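Local coordinates for protein cytochrome c (Rhodothermus marinus, PDB 3CP5) that binds a single covalently attached heme c and probably carries electrons between redox partners, at residues Leu13-Gly18 against Gly68-Met73. Residues are numbered along the deposited sequence; the frame is centred on the assembly and turned at random.
With HEC (heme c), chain C.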
loop_
_atom_site.group_PDB
_atom_site.type_symbol
_atom_site.label_atom_id
_atom_site.label_comp_id
_atom_site.label_asym_id
_atom_site.label_seq_id
_atom_site.Cartn_x
_atom_site.Cartn_y
_atom_site.Cartn_z
ATOM N N LEU A 13 13.709 5.176 4.478
ATOM C CA LEU A 13 13.848 3.840 5.075
ATOM C C LEU A 13 13.160 2.763 4.250
ATOM O O LEU A 13 13.657 1.685 3.997
ATOM C CB LEU A 13 13.306 3.776 6.488
ATOM C CG LEU A 13 13.434 2.418 7.172
ATOM C CD1 LEU A 13 14.891 1.920 7.119
ATOM C CD2 LEU A 13 13.064 2.657 8.631
ATOM N N ALA A 14 11.931 3.086 3.791
ATOM C CA ALA A 14 11.238 2.128 2.923
ATOM C C ALA A 14 12.024 1.831 1.659
ATOM O O ALA A 14 12.056 0.678 1.217
ATOM C CB ALA A 14 9.877 2.621 2.517
ATOM N N ALA A 15 12.639 2.842 1.079
ATOM C CA ALA A 15 13.424 2.637 -0.166
ATOM C C ALA A 15 14.630 1.766 0.150
ATOM O O ALA A 15 15.002 0.910 -0.645
ATOM C CB ALA A 15 13.775 3.968 -0.781
ATOM N N GLU A 16 15.243 1.909 1.315
ATOM C CA GLU A 16 16.373 1.087 1.693
ATOM C C GLU A 16 15.932 -0.352 1.969
ATOM O O GLU A 16 16.679 -1.259 1.586
ATOM C CB GLU A 16 17.018 1.671 2.949
ATOM C CG GLU A 16 17.737 2.956 2.626
ATOM C CD GLU A 16 18.356 3.626 3.840
ATOM O OE1 GLU A 16 18.036 3.204 4.964
ATOM O OE2 GLU A 16 19.124 4.568 3.632
ATOM N N ILE A 17 14.765 -0.606 2.528
ATOM C CA ILE A 17 14.317 -1.983 2.738
ATOM C C ILE A 17 13.984 -2.676 1.439
ATOM O O ILE A 17 14.345 -3.840 1.233
ATOM C CB ILE A 17 13.132 -1.960 3.691
ATOM C CG1 ILE A 17 13.507 -1.468 5.092
ATOM C CG2 ILE A 17 12.396 -3.283 3.786
ATOM C CD1 ILE A 17 12.315 -1.007 5.883
ATOM N N GLY A 18 13.331 -2.006 0.489
ATOM C CA GLY A 18 13.015 -2.591 -0.793
ATOM C C GLY A 18 11.838 -3.526 -0.762
ATOM O O GLY A 18 11.219 -3.712 0.308
ATOM N N GLY A 68 4.403 7.804 1.761
ATOM C CA GLY A 68 4.936 7.874 0.430
ATOM C C GLY A 68 4.684 6.621 -0.380
ATOM O O GLY A 68 4.352 5.543 0.131
ATOM N N PRO A 69 4.808 6.761 -1.697
ATOM C CA PRO A 69 4.505 5.628 -2.589
ATOM C C PRO A 69 5.443 4.458 -2.473
ATOM O O PRO A 69 5.017 3.309 -2.678
ATOM C CB PRO A 69 4.515 6.311 -3.960
ATOM C CG PRO A 69 5.476 7.437 -3.838
ATOM C CD PRO A 69 5.108 8.001 -2.474
ATOM N N VAL A 70 6.711 4.673 -2.162
ATOM C CA VAL A 70 7.654 3.572 -2.043
ATOM C C VAL A 70 7.299 2.784 -0.802
ATOM O O VAL A 70 7.304 1.525 -0.852
ATOM C CB VAL A 70 9.091 4.086 -2.057
ATOM C CG1 VAL A 70 10.043 2.941 -1.814
ATOM C CG2 VAL A 70 9.375 4.791 -3.382
ATOM N N TYR A 71 6.986 3.408 0.316
ATOM C CA TYR A 71 6.459 2.675 1.462
ATOM C C TYR A 71 5.263 1.833 1.101
ATOM O O TYR A 71 5.191 0.677 1.470
ATOM C CB TYR A 71 6.127 3.655 2.591
ATOM C CG TYR A 71 5.435 3.077 3.810
ATOM C CD1 TYR A 71 6.156 2.609 4.901
ATOM C CD2 TYR A 71 4.060 2.987 3.887
ATOM C CE1 TYR A 71 5.491 2.082 5.996
ATOM C CE2 TYR A 71 3.368 2.484 4.960
ATOM C CZ TYR A 71 4.104 2.036 6.029
ATOM O OH TYR A 71 3.441 1.519 7.122
ATOM N N ILE A 72 4.272 2.416 0.436
ATOM C CA ILE A 72 3.066 1.657 0.168
ATOM C C ILE A 72 3.351 0.470 -0.746
ATOM O O ILE A 72 2.839 -0.618 -0.506
ATOM C CB ILE A 72 2.016 2.591 -0.441
ATOM C CG1 ILE A 72 1.572 3.672 0.563
ATOM C CG2 ILE A 72 0.793 1.830 -0.951
ATOM C CD1 ILE A 72 0.828 4.837 -0.083
ATOM N N MET A 73 4.171 0.633 -1.794
ATOM C CA MET A 73 4.550 -0.474 -2.675
ATOM C C MET A 73 5.253 -1.576 -1.913
ATOM O O MET A 73 4.964 -2.765 -2.111
ATOM C CB MET A 73 5.481 0.029 -3.801
ATOM C CG MET A 73 4.812 1.010 -4.746
ATOM S SD MET A 73 3.772 0.120 -5.922
ATOM C CE MET A 73 5.014 -0.624 -6.963
HETATM FE FE HEC C . -2.595 -4.513 4.572
HETATM C CHA HEC C . -1.194 -2.533 6.982
HETATM C CHB HEC C . -1.994 -2.121 2.220
HETATM C CHC HEC C . -3.689 -6.673 2.141
HETATM C CHD HEC C . -3.717 -6.632 6.963
HETATM N NA HEC C . -1.788 -2.698 4.611
HETATM C C1A HEC C . -1.196 -2.034 5.688
HETATM C C2A HEC C . -0.586 -0.814 5.219
HETATM C C3A HEC C . -0.833 -0.683 3.908
HETATM C C4A HEC C . -1.562 -1.884 3.524
HETATM C CMA HEC C . -0.430 0.468 2.960
HETATM C CAA HEC C . 0.069 0.278 6.098
HETATM C CBA HEC C . -0.912 1.364 6.544
HETATM C CGA HEC C . -0.240 2.546 7.201
HETATM O O1A HEC C . -0.988 3.371 7.821
HETATM O O2A HEC C . 1.003 2.698 7.065
HETATM N NB HEC C . -2.862 -4.421 2.594
HETATM C C1B HEC C . -2.669 -3.286 1.828
HETATM C C2B HEC C . -3.014 -3.577 0.461
HETATM C C3B HEC C . -3.418 -4.878 0.384
HETATM C C4B HEC C . -3.317 -5.398 1.733
HETATM C CMB HEC C . -2.933 -2.514 -0.662
HETATM C CAB HEC C . -3.728 -5.705 -0.880
HETATM C CBB HEC C . -2.669 -5.755 -1.815
HETATM N NC HEC C . -3.448 -6.319 4.552
HETATM C C1C HEC C . -3.808 -7.098 3.453
HETATM C C2C HEC C . -4.406 -8.345 3.882
HETATM C C3C HEC C . -4.425 -8.347 5.224
HETATM C C4C HEC C . -3.888 -7.073 5.644
HETATM C CMC HEC C . -5.098 -9.296 2.914
HETATM C CAC HEC C . -5.167 -9.324 6.186
HETATM C CBC HEC C . -4.744 -10.674 6.049
HETATM N ND HEC C . -2.456 -4.559 6.565
HETATM C C1D HEC C . -3.015 -5.529 7.390
HETATM C C2D HEC C . -2.732 -5.192 8.786
HETATM C C3D HEC C . -1.938 -4.115 8.767
HETATM C C4D HEC C . -1.841 -3.680 7.388
HETATM C CMD HEC C . -3.223 -6.098 9.948
HETATM C CAD HEC C . -1.223 -3.403 9.929
HETATM C CBD HEC C . 0.213 -3.964 10.077
HETATM C CGD HEC C . 0.144 -5.434 10.423
HETATM O O1D HEC C . 0.652 -6.279 9.630
HETATM O O2D HEC C . -0.465 -5.709 11.525
#
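The Y71 hydroxyl donates a hydrogen bond to one heme propionate, OH to heme O2A 2.7 Å, while this residue's backbone meets A14 of helix 10-17. The methyl of A14 sits on the turn of helix 69-77, its CB 3.6 Å from Y71 CA and 3.9 Å from Y71 CB, at the edge of the phenol ring and near its plane. CG of Y71 stands anti to the backbone N (chi1 174°), and the ring projects outward, nearly square to the helix axis, carrying OH to the propionate. V70 turns CG1 onto the neighbouring turn, 3.8 Å from A15 CA and 4.0 Å from A15 CB. Small alanines let the axes of 13-17 and 69-73 come within 8.4 Å, crossing at 43°. No hydrogen bond joins the two segments, but E11, one turn earlier, accepts from the backbone N of V70 and Y71, and N74 donates to A14 O. A phenylalanine in place of Y71 would probably leave this propionate oxygen without its hydroxyl donor. R67 NE is also hydrogen-bonded to the heme, and Y71 and R67 both line the heme c pocket of this cytochrome c, with helix 10-17 packed against the tyrosine on the side away from the heme.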